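Local coordinates for protein UDP-N-Acetylenolpyruvylglucosamine Reductase (Thermus caldophilus, PDB 2GQT) that reduces UDP-N-acetylenolpyruvylglucosamine to UDP-N-acetylmuramate with a bound FAD, a step of peptidoglycan biosynthesis in cell wall formation, at residues W26-R31 with R61-A66; K114-T119 with L147-R152; L221-A226 with L248-R253. One frame throughout, in Å; residues are numbered along the deposited sequence.

Contact 1: W26-R31 with R61-A66; sequences WTVETR and RVIRLA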
loop_
_atom_site.group_PDB
_atom_site.type_symbol
_atom_site.label_atom_id
_atom_site.label_comp_id
_atom_site.label_asym_id
_atom_site.label_seq_id
_atom_site.Cartn_x
_atom_site.Cartn_y
_atom_site.Cartn_z
ATOM N N TRP A 26 6.312 15.811 6.258
ATOM C CA TRP A 26 5.321 16.880 6.295
ATOM C C TRP A 26 3.934 16.270 6.476
ATOM O O TRP A 26 3.455 15.562 5.593
ATOM C CB TRP A 26 5.359 17.644 4.968
ATOM C CG TRP A 26 6.584 18.472 4.781
ATOM C CD1 TRP A 26 7.873 18.038 4.739
ATOM C CD2 TRP A 26 6.630 19.891 4.605
ATOM N NE1 TRP A 26 8.729 19.107 4.567
ATOM C CE2 TRP A 26 7.987 20.254 4.477
ATOM C CE3 TRP A 26 5.654 20.892 4.547
ATOM C CZ2 TRP A 26 8.394 21.579 4.297
ATOM C CZ3 TRP A 26 6.060 22.212 4.370
ATOM C CH2 TRP A 26 7.416 22.540 4.244
ATOM N N THR A 27 3.293 16.528 7.614
ATOM C CA THR A 27 1.947 16.016 7.867
ATOM C C THR A 27 0.947 17.119 7.548
ATOM O O THR A 27 0.914 18.155 8.216
ATOM C CB THR A 27 1.799 15.499 9.316
ATOM O OG1 THR A 27 2.793 14.498 9.556
ATOM C CG2 THR A 27 0.428 14.884 9.532
ATOM N N VAL A 28 0.167 16.890 6.495
ATOM C CA VAL A 28 -0.745 17.874 5.907
ATOM C C VAL A 28 -2.173 17.600 6.368
ATOM O O VAL A 28 -2.637 16.471 6.264
ATOM C CB VAL A 28 -0.681 17.785 4.347
ATOM C CG1 VAL A 28 -1.844 18.524 3.700
ATOM C CG2 VAL A 28 0.657 18.320 3.836
ATOM N N GLU A 29 -2.870 18.631 6.846
ATOM C CA GLU A 29 -4.243 18.474 7.328
ATOM C C GLU A 29 -5.298 19.213 6.512
ATOM O O GLU A 29 -6.493 18.973 6.687
ATOM C CB GLU A 29 -4.343 18.926 8.783
ATOM C CG GLU A 29 -3.598 18.031 9.756
ATOM C CD GLU A 29 -3.847 18.409 11.203
ATOM O OE1 GLU A 29 -4.296 19.545 11.462
ATOM O OE2 GLU A 29 -3.583 17.568 12.083
ATOM N N THR A 30 -4.861 20.107 5.631
ATOM C CA THR A 30 -5.778 20.971 4.891
ATOM C C THR A 30 -5.336 21.130 3.444
ATOM O O THR A 30 -4.185 20.861 3.095
ATOM C CB THR A 30 -5.866 22.392 5.503
ATOM O OG1 THR A 30 -4.625 23.074 5.297
ATOM C CG2 THR A 30 -6.180 22.341 6.998
ATOM N N ARG A 31 -6.250 21.609 2.608
ATOM C CA ARG A 31 -5.931 21.845 1.203
ATOM C C ARG A 31 -4.820 22.886 1.067
ATOM O O ARG A 31 -3.915 22.731 0.247
ATOM C CB ARG A 31 -7.175 22.263 0.416
ATOM C CG ARG A 31 -8.310 21.236 0.427
ATOM C CD ARG A 31 -9.306 21.497 -0.693
ATOM N NE ARG A 31 -9.336 22.912 -1.058
ATOM C CZ ARG A 31 -9.844 23.400 -2.185
ATOM N NH1 ARG A 31 -10.389 22.598 -3.092
ATOM N NH2 ARG A 31 -9.799 24.704 -2.402
ATOM N N ARG A 61 10.748 16.105 0.377
ATOM C CA ARG A 61 9.697 16.221 1.374
ATOM C C ARG A 61 8.827 14.976 1.267
ATOM O O ARG A 61 8.421 14.602 0.167
ATOM C CB ARG A 61 8.855 17.461 1.118
ATOM C CG ARG A 61 9.623 18.765 1.219
ATOM C CD ARG A 61 8.688 19.925 0.980
ATOM N NE ARG A 61 9.366 21.208 1.151
ATOM C CZ ARG A 61 8.775 22.391 1.011
ATOM N NH1 ARG A 61 7.491 22.469 0.685
ATOM N NH2 ARG A 61 9.477 23.502 1.196
ATOM N N VAL A 62 8.585 14.322 2.399
ATOM C CA VAL A 62 7.704 13.157 2.424
ATOM C C VAL A 62 6.383 13.596 3.054
ATOM O O VAL A 62 6.347 14.001 4.213
ATOM C CB VAL A 62 8.346 11.969 3.177
ATOM C CG1 VAL A 62 7.393 10.795 3.218
ATOM C CG2 VAL A 62 9.635 11.550 2.485
ATOM N N ILE A 63 5.314 13.547 2.268
ATOM C CA ILE A 63 4.012 14.062 2.663
ATOM C C ILE A 63 3.097 12.941 3.151
ATOM O O ILE A 63 2.949 11.908 2.484
ATOM C CB ILE A 63 3.342 14.807 1.494
ATOM C CG1 ILE A 63 4.173 16.031 1.093
ATOM C CG2 ILE A 63 1.922 15.220 1.854
ATOM C CD1 ILE A 63 3.702 16.715 -0.165
ATOM N N ARG A 64 2.516 13.158 4.328
ATOM C CA ARG A 64 1.467 12.305 4.899
ATOM C C ARG A 64 0.180 13.111 4.927
ATOM O O ARG A 64 0.179 14.269 5.353
ATOM C CB ARG A 64 1.801 11.934 6.349
ATOM C CG ARG A 64 2.888 10.920 6.554
ATOM C CD ARG A 64 2.885 10.459 8.003
ATOM N NE ARG A 64 2.735 11.535 8.991
ATOM C CZ ARG A 64 2.566 11.316 10.290
ATOM N NH1 ARG A 64 2.523 10.069 10.748
ATOM N NH2 ARG A 64 2.447 12.329 11.135
ATOM N N LEU A 65 -0.917 12.486 4.515
ATOM C CA LEU A 65 -2.219 13.133 4.512
ATOM C C LEU A 65 -2.994 12.783 5.760
ATOM O O LEU A 65 -3.276 11.610 6.020
ATOM C CB LEU A 65 -3.009 12.714 3.277
ATOM C CG LEU A 65 -2.374 12.979 1.911
ATOM C CD1 LEU A 65 -3.245 12.362 0.840
ATOM C CD2 LEU A 65 -2.170 14.471 1.658
ATOM N N ALA A 66 -3.326 13.808 6.530
ATOM C CA ALA A 66 -4.091 13.628 7.755
ATOM C C ALA A 66 -5.218 14.664 7.789
ATOM O O ALA A 66 -5.627 15.154 6.739
ATOM C CB ALA A 66 -3.167 13.735 8.969
#

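Contact 2: K114-T119 with L147-R152; sequences KMNAGT and LGFGYR. With FAD (flavin-adenine dinucleotide), chain C.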
loop_
_atom_site.group_PDB
_atom_site.type_symbol
_atom_site.label_atom_id
_atom_site.label_comp_id
_atom_site.label_asym_id
_atom_site.label_seq_id
_atom_site.Cartn_x
_atom_site.Cartn_y
_atom_site.Cartn_z
ATOM N N LYS A 114 -3.060 4.209 -5.897
ATOM C CA LYS A 114 -1.802 4.278 -6.642
ATOM C C LYS A 114 -1.366 2.889 -7.117
ATOM O O LYS A 114 -0.920 2.730 -8.260
ATOM C CB LYS A 114 -0.696 4.919 -5.799
ATOM C CG LYS A 114 0.668 4.970 -6.491
ATOM C CD LYS A 114 0.761 6.107 -7.473
ATOM C CE LYS A 114 2.143 6.218 -8.082
ATOM N NZ LYS A 114 2.122 7.296 -9.126
ATOM N N MET A 115 -1.513 1.890 -6.249
ATOM C CA MET A 115 -1.041 0.540 -6.539
ATOM C C MET A 115 -2.150 -0.406 -6.958
ATOM O O MET A 115 -1.952 -1.623 -6.947
ATOM C CB MET A 115 -0.306 -0.027 -5.316
ATOM C CG MET A 115 0.918 0.786 -4.892
ATOM S SD MET A 115 2.069 1.154 -6.246
ATOM C CE MET A 115 2.540 -0.495 -6.774
ATOM N N ASN A 116 -3.312 0.154 -7.307
ATOM C CA ASN A 116 -4.522 -0.619 -7.634
ATOM C C ASN A 116 -4.586 -1.919 -6.849
ATOM O O ASN A 116 -4.648 -3.010 -7.413
ATOM C CB ASN A 116 -4.654 -0.875 -9.143
ATOM C CG ASN A 116 -6.055 -1.302 -9.528
ATOM O OD1 ASN A 116 -7.001 -1.137 -8.747
ATOM N ND2 ASN A 116 -6.204 -1.846 -10.737
ATOM N N ALA A 117 -4.579 -1.793 -5.527
ATOM C CA ALA A 117 -4.422 -2.967 -4.672
ATOM C C ALA A 117 -5.578 -3.933 -4.865
ATOM O O ALA A 117 -6.728 -3.517 -5.025
ATOM C CB ALA A 117 -4.293 -2.558 -3.222
ATOM N N GLY A 118 -5.274 -5.225 -4.838
ATOM C CA GLY A 118 -6.313 -6.215 -5.038
ATOM C C GLY A 118 -5.932 -7.639 -4.735
ATOM O O GLY A 118 -4.793 -7.941 -4.359
ATOM N N THR A 119 -6.928 -8.506 -4.871
ATOM C CA THR A 119 -6.804 -9.941 -4.646
ATOM C C THR A 119 -7.513 -10.638 -5.807
ATOM O O THR A 119 -8.000 -9.972 -6.723
ATOM C CB THR A 119 -7.478 -10.344 -3.322
ATOM O OG1 THR A 119 -8.890 -10.115 -3.423
ATOM C CG2 THR A 119 -6.905 -9.560 -2.140
ATOM N N LEU A 147 -7.511 6.859 -15.115
ATOM C CA LEU A 147 -6.297 6.756 -14.312
ATOM C C LEU A 147 -5.356 5.629 -14.712
ATOM O O LEU A 147 -4.435 5.298 -13.966
ATOM C CB LEU A 147 -6.675 6.652 -12.829
ATOM C CG LEU A 147 -7.456 7.851 -12.275
ATOM C CD1 LEU A 147 -7.710 7.638 -10.800
ATOM C CD2 LEU A 147 -6.702 9.155 -12.502
ATOM N N GLY A 148 -5.578 5.053 -15.890
ATOM C CA GLY A 148 -4.664 4.057 -16.429
ATOM C C GLY A 148 -4.436 2.861 -15.529
ATOM O O GLY A 148 -3.299 2.400 -15.378
ATOM N N PHE A 149 -5.513 2.340 -14.952
ATOM C CA PHE A 149 -5.390 1.187 -14.074
ATOM C C PHE A 149 -4.999 -0.070 -14.833
ATOM O O PHE A 149 -5.457 -0.307 -15.954
ATOM C CB PHE A 149 -6.686 0.931 -13.315
ATOM C CG PHE A 149 -6.938 1.902 -12.202
ATOM C CD1 PHE A 149 -6.044 2.018 -11.135
ATOM C CD2 PHE A 149 -8.082 2.688 -12.207
ATOM C CE1 PHE A 149 -6.290 2.908 -10.096
ATOM C CE2 PHE A 149 -8.332 3.585 -11.163
ATOM C CZ PHE A 149 -7.429 3.692 -10.104
ATOM N N GLY A 150 -4.130 -0.856 -14.211
ATOM C CA GLY A 150 -3.769 -2.186 -14.681
ATOM C C GLY A 150 -3.574 -3.042 -13.446
ATOM O O GLY A 150 -3.892 -2.622 -12.328
ATOM N N TYR A 151 -3.046 -4.241 -13.631
ATOM C CA TYR A 151 -2.809 -5.124 -12.503
ATOM C C TYR A 151 -1.797 -4.498 -11.554
ATOM O O TYR A 151 -0.649 -4.272 -11.922
ATOM C CB TYR A 151 -2.345 -6.494 -12.983
ATOM C CG TYR A 151 -2.261 -7.505 -11.875
ATOM C CD1 TYR A 151 -3.404 -8.167 -11.428
ATOM C CD2 TYR A 151 -1.044 -7.795 -11.262
ATOM C CE1 TYR A 151 -3.335 -9.096 -10.403
ATOM C CE2 TYR A 151 -0.965 -8.731 -10.234
ATOM C CZ TYR A 151 -2.117 -9.369 -9.814
ATOM O OH TYR A 151 -2.044 -10.297 -8.804
ATOM N N ARG A 152 -2.264 -4.180 -10.342
ATOM C CA ARG A 152 -1.465 -3.530 -9.295
ATOM C C ARG A 152 -0.706 -2.296 -9.823
ATOM O O ARG A 152 0.429 -2.019 -9.441
ATOM C CB ARG A 152 -0.548 -4.552 -8.595
ATOM C CG ARG A 152 -1.285 -5.853 -8.208
ATOM C CD ARG A 152 -2.597 -5.586 -7.471
ATOM N NE ARG A 152 -3.686 -6.484 -7.873
ATOM C CZ ARG A 152 -4.673 -6.169 -8.714
ATOM N NH1 ARG A 152 -4.738 -4.965 -9.283
ATOM N NH2 ARG A 152 -5.605 -7.074 -8.989
HETATM P PA FAD C . 2.722 3.046 0.565
HETATM O O1A FAD C . 3.453 1.778 0.719
HETATM O O2A FAD C . 2.830 4.099 1.600
HETATM O O5B FAD C . 3.061 3.725 -0.829
HETATM C C5B FAD C . 3.020 2.935 -2.023
HETATM C C4B FAD C . 3.022 3.837 -3.237
HETATM O O4B FAD C . 1.804 4.609 -3.238
HETATM C C3B FAD C . 4.175 4.851 -3.271
HETATM O O3B FAD C . 4.504 5.088 -4.640
HETATM C C2B FAD C . 3.534 6.090 -2.658
HETATM O O2B FAD C . 4.180 7.293 -3.074
HETATM C C1B FAD C . 2.145 6.018 -3.258
HETATM N N9A FAD C . 1.094 6.745 -2.517
HETATM C C8A FAD C . 0.712 6.536 -1.247
HETATM N N7A FAD C . -0.284 7.374 -0.951
HETATM C C5A FAD C . -0.557 8.098 -2.042
HETATM C C6A FAD C . -1.456 9.127 -2.349
HETATM N N6A FAD C . -2.349 9.597 -1.469
HETATM N N1A FAD C . -1.435 9.646 -3.593
HETATM C C2A FAD C . -0.561 9.211 -4.512
HETATM N N3A FAD C . 0.324 8.248 -4.270
HETATM C C4A FAD C . 0.331 7.699 -3.039
HETATM N N1 FAD C . -1.191 -5.413 -2.171
HETATM C C2 FAD C . -2.175 -5.901 -3.005
HETATM O O2 FAD C . -2.367 -5.375 -4.091
HETATM N N3 FAD C . -2.926 -7.008 -2.619
HETATM C C4 FAD C . -2.732 -7.631 -1.393
HETATM O O4 FAD C . -3.426 -8.604 -1.081
HETATM C C4X FAD C . -1.742 -7.124 -0.553
HETATM N N5 FAD C . -1.506 -7.724 0.682
HETATM C C5X FAD C . -0.555 -7.166 1.546
HETATM C C6 FAD C . -0.374 -7.733 2.808
HETATM C C7 FAD C . 0.552 -7.199 3.699
HETATM C C7M FAD C . 0.724 -7.831 5.085
HETATM C C8 FAD C . 1.309 -6.088 3.311
HETATM C C8M FAD C . 2.340 -5.488 4.277
HETATM C C9 FAD C . 1.134 -5.529 2.048
HETATM C C9A FAD C . 0.204 -6.057 1.152
HETATM N N10 FAD C . 0.016 -5.502 -0.124
HETATM C C10 FAD C . -0.979 -6.021 -0.950
HETATM C "C1'" FAD C . 0.862 -4.391 -0.635
HETATM C "C2'" FAD C . 0.343 -3.010 -0.202
HETATM O "O2'" FAD C . -0.539 -3.127 0.932
HETATM C "C3'" FAD C . -0.407 -2.291 -1.324
HETATM O "O3'" FAD C . 0.478 -2.062 -2.430
HETATM C "C4'" FAD C . -1.022 -0.970 -0.841
HETATM O "O4'" FAD C . -1.887 -0.455 -1.856
HETATM C "C5'" FAD C . 0.015 0.091 -0.483
HETATM O "O5'" FAD C . -0.691 1.168 0.134
HETATM P P FAD C . 0.045 2.066 1.229
HETATM O O1P FAD C . -0.921 3.106 1.632
HETATM O O2P FAD C . 0.700 1.240 2.265
HETATM O O3P FAD C . 1.149 2.753 0.286
#

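Contact 3: L221-A226 with L248-R253; sequences LRVGDA and LELVRR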
loop_
_atom_site.group_PDB
_atom_site.type_symbol
_atom_site.label_atom_id
_atom_site.label_comp_id
_atom_site.label_asym_id
_atom_site.label_seq_id
_atom_site.Cartn_x
_atom_site.Cartn_y
_atom_site.Cartn_z
ATOM N N LEU A 221 16.130 -18.835 4.397
ATOM C CA LEU A 221 17.410 -18.181 4.130
ATOM C C LEU A 221 17.415 -16.796 4.752
ATOM O O LEU A 221 16.425 -16.058 4.655
ATOM C CB LEU A 221 17.715 -18.118 2.641
ATOM C CG LEU A 221 18.199 -19.428 2.011
ATOM C CD1 LEU A 221 18.499 -19.211 0.544
ATOM C CD2 LEU A 221 19.422 -20.011 2.714
ATOM N N ARG A 222 18.538 -16.451 5.377
ATOM C CA ARG A 222 18.619 -15.287 6.254
ATOM C C ARG A 222 19.878 -14.470 5.967
ATOM O O ARG A 222 20.982 -15.020 5.919
ATOM C CB ARG A 222 18.601 -15.746 7.723
ATOM C CG ARG A 222 18.537 -14.636 8.770
ATOM C CD ARG A 222 18.323 -15.214 10.170
ATOM N NE ARG A 222 18.353 -14.173 11.195
ATOM C CZ ARG A 222 18.084 -14.358 12.484
ATOM N NH1 ARG A 222 17.747 -15.557 12.942
ATOM N NH2 ARG A 222 18.143 -13.332 13.322
ATOM N N VAL A 223 19.698 -13.166 5.758
ATOM C CA VAL A 223 20.803 -12.204 5.719
ATOM C C VAL A 223 20.582 -11.247 6.888
ATOM O O VAL A 223 19.645 -10.445 6.877
ATOM C CB VAL A 223 20.879 -11.431 4.373
ATOM C CG1 VAL A 223 22.043 -10.434 4.393
ATOM C CG2 VAL A 223 21.016 -12.400 3.192
ATOM N N GLY A 224 21.427 -11.351 7.909
ATOM C CA GLY A 224 21.268 -10.552 9.123
ATOM C C GLY A 224 19.951 -10.867 9.806
ATOM O O GLY A 224 19.716 -12.002 10.207
ATOM N N ASP A 225 19.081 -9.865 9.918
ATOM C CA ASP A 225 17.737 -10.053 10.478
ATOM C C ASP A 225 16.628 -10.131 9.406
ATOM O O ASP A 225 15.441 -10.163 9.739
ATOM C CB ASP A 225 17.416 -8.952 11.503
ATOM C CG ASP A 225 17.973 -9.242 12.900
ATOM O OD1 ASP A 225 18.602 -10.302 13.122
ATOM O OD2 ASP A 225 17.772 -8.388 13.790
ATOM N N ALA A 226 17.012 -10.141 8.131
ATOM C CA ALA A 226 16.073 -10.340 7.027
ATOM C C ALA A 226 15.995 -11.830 6.700
ATOM O O ALA A 226 17.026 -12.493 6.583
ATOM C CB ALA A 226 16.510 -9.546 5.809
ATOM N N LEU A 248 17.804 -6.207 0.589
ATOM C CA LEU A 248 18.236 -6.192 -0.823
ATOM C C LEU A 248 19.143 -7.367 -1.163
ATOM O O LEU A 248 19.033 -7.949 -2.239
ATOM C CB LEU A 248 18.945 -4.886 -1.190
ATOM C CG LEU A 248 18.110 -3.611 -1.367
ATOM C CD1 LEU A 248 19.049 -2.427 -1.507
ATOM C CD2 LEU A 248 17.152 -3.689 -2.559
ATOM N N GLU A 249 20.029 -7.718 -0.241
ATOM C CA GLU A 249 20.891 -8.876 -0.453
ATOM C C GLU A 249 20.074 -10.158 -0.594
ATOM O O GLU A 249 20.331 -10.975 -1.476
ATOM C CB GLU A 249 21.898 -9.010 0.677
ATOM C CG GLU A 249 22.972 -10.041 0.387
ATOM C CD GLU A 249 24.081 -10.046 1.411
ATOM O OE1 GLU A 249 24.673 -11.121 1.634
ATOM O OE2 GLU A 249 24.358 -8.980 1.998
ATOM N N LEU A 250 19.075 -10.328 0.264
ATOM C CA LEU A 250 18.191 -11.473 0.168
ATOM C C LEU A 250 17.408 -11.494 -1.145
ATOM O O LEU A 250 17.246 -12.552 -1.757
ATOM C CB LEU A 250 17.249 -11.486 1.359
ATOM C CG LEU A 250 16.393 -12.719 1.569
ATOM C CD1 LEU A 250 17.236 -14.000 1.620
ATOM C CD2 LEU A 250 15.583 -12.542 2.836
ATOM N N VAL A 251 16.936 -10.322 -1.575
ATOM C CA VAL A 251 16.281 -10.185 -2.878
ATOM C C VAL A 251 17.200 -10.674 -4.008
ATOM O O VAL A 251 16.777 -11.456 -4.873
ATOM C CB VAL A 251 15.811 -8.728 -3.110
ATOM C CG1 VAL A 251 15.436 -8.484 -4.559
ATOM C CG2 VAL A 251 14.622 -8.415 -2.204
ATOM N N ARG A 252 18.449 -10.219 -3.994
ATOM C CA ARG A 252 19.415 -10.638 -5.003
ATOM C C ARG A 252 19.664 -12.145 -4.959
ATOM O O ARG A 252 19.829 -12.783 -5.998
ATOM C CB ARG A 252 20.720 -9.865 -4.850
ATOM C CG ARG A 252 20.623 -8.413 -5.282
ATOM C CD ARG A 252 22.004 -7.793 -5.461
ATOM N NE ARG A 252 22.819 -7.920 -4.255
ATOM C CZ ARG A 252 22.771 -7.088 -3.217
ATOM N NH1 ARG A 252 21.943 -6.050 -3.217
ATOM N NH2 ARG A 252 23.557 -7.296 -2.173
ATOM N N ARG A 253 19.673 -12.720 -3.760
ATOM C CA ARG A 253 19.848 -14.159 -3.620
ATOM C C ARG A 253 18.709 -14.930 -4.280
ATOM O O ARG A 253 18.946 -15.935 -4.951
ATOM C CB ARG A 253 19.977 -14.533 -2.147
ATOM C CG ARG A 253 21.270 -14.037 -1.499
ATOM C CD ARG A 253 22.379 -15.048 -1.674
ATOM N NE ARG A 253 22.179 -16.156 -0.746
ATOM C CZ ARG A 253 22.354 -17.431 -1.056
ATOM N NH1 ARG A 253 22.718 -17.767 -2.293
ATOM N NH2 ARG A 253 22.143 -18.363 -0.133
#

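Contact 1: W26-R31 with R61-A66
Arg64 grips Thr27 side-on: NE and NH2 both donate to OG1, the NH2-OG1 bond measuring 2.7 Å, and OG1 lies within the plane of the guanidinium. The pair joins neighbouring parallel strands, 22-28 and 61-65, in the four-stranded mixed sheet of the FAD-binding domain. The backbones are zipped by four bonds. Trp26 N donates to Val62 O, Arg64 N to Trp26 O, Val28 N to Arg64 O at 2.9 Å, and Ala66 N to Val28 O. Arg64 thus bonds through both its N and its O to the residues flanking Thr27; the axes of the short strand segments differ by 29°. CA-H...O contacts from Ile63 to Trp26 O and from Thr27 to Arg64 O fill in between.

At the start of the pairing, Arg61 lays its guanidinium on one face of the Trp26 indole in a flat stack, planes 19° apart and centres separated by 4.0 Å. Chi2 of -179° sets Arg61 CD over the five-membered ring, 3.9 Å from its centroid, and the chain continues extended, bringing NE and CZ over CZ2. Arg61 NH1 is bound by Ala37 O, and Trp26 NE1 by Glu24, which hold the two flat groups at their polar ends.

Side chains then divide between the two faces of the sheet. Trp26, Val28, Ile63 and Leu65 share one, where helix 31-37 packs on Trp26 and Val28; Leu65 also touches the FAD. Thr27 and Arg64 occupy the other. On the first face Val28 CG2 meets Ile63 CG2 at 3.9 Å, and beyond the Thr27-Arg64 grip, Thr27 CG2 rests 3.8 Å from Ala66 CB.

Contact 2: K114-T119 with L147-R152
Arg152, assigned to the active site, lays one face of its guanidinium against the Ala117-Gly118 peptide, at Ala117 C and Gly118 CA, and the opposite one against Tyr151 CD1. NH1 comes 2.7 Å from Asn116 O, and CD lies 3.4 Å from FAD O2. Gly118 reads the pyrimidine edge of the flavin with its backbone, N donating to FAD O2 at 3.0 Å and O accepting from FAD N3 at 2.7 Å. Farther along the cofactor, Met115 CB meets O3' and Lys114 CG meets O4B.

In the second shell, Asn116 ND2 donates to Gly150 O at 2.9 Å, the oxygen close to the amide plane, while its CG packs against Phe149 CD1. Asn116 CG stands anti to the backbone N (chi1 -163°), on the side of the 147-152 loop. Glu123 binds both Asn116 ND2 and Arg152 NH1, the latter as a salt bridge. An alanine in place of Arg152 would probably leave Glu123 without its cationic mate and open a gap beside Gly118 and the flavin O2.

Asn116 closes helix 109-114 in a Schellman motif, just before strand 118-119, and the facing loop connects strands 138-142 and 161-171.

Contact 3: L221-A226 with L248-R253
Val223 and Leu250 join a beta hairpin to a helix in the C-terminal domain of the MurB family: Val223 to Ala226 form a type II' turn between strands 222-223 and 226-228, and helix 244-257 packs against this hairpin of the three-stranded antiparallel sheet. The nearest CA pair is Val223 with Leu250, 6.2 Å apart.

Leu250 is the buried centre. Its CG stands anti to the backbone N (chi1 -170°), and the two methyls beyond it part to different neighbours: CD1 reaches Leu221 O at 3.8 Å and also faces Leu221 CB, whereas CD2 lies against the Ala226 carbonyl, 4.0 Å from its carbon, and near CB. Ile228 and Ile236 of the sheet also touch Leu250.

Val223 sets its two methyls on neighbouring helix residues. CG1 abuts the carboxylate end of Glu249, 3.6 Å from CD, and the two side chains cross at about a right angle; CG2 faces Leu250 N and CB. Glu249 CB and CG also lie alongside Val223 CG1, and the chain runs on extended to the carboxylate. At the other side of the patch, Leu221 CD1 meets Arg253 NH2 at 3.8 Å, again with the side chains at about a right angle.

The hairpin's side-chain hydrogen bonds are made away from helix residues 248-253. Arg222 donates from NE to Gly224 O at 2.7 Å and makes a salt bridge from NH2 to Asp225 OD1, while Asp225 OD2 takes Gln241 N, beyond the hairpin. Val223 and Ala226 pair their backbones in both directions across the turn.

The contact is therefore essentially apolar at its middle, with the charged Glu249 and Arg253 at its borders, which suggests that packing around Leu250, more than directed polar bonds, holds hairpin and helix together.

The three contacts follow one another along the chain without touching. Contact 1 and the 114-119 segment of contact 2 belong to the FAD-binding domain. The centres of contacts 1 and 2 are about 23 Å apart and their nearest atoms about 10 Å. FAD bridges them: the Leu65 side chain of contact 1 comes within about 4 Å of it, and contact 2 bonds its flavin ring and also touches the chain toward the adenosine. The side chain of Arg152 in contact 2 is about 9 Å from that of Cys199, the probable proton donor. Contact 3 lies in the C-terminal domain away from these sites, its centre about 28 Å from that of contact 2 and 33 Å from that of contact 1.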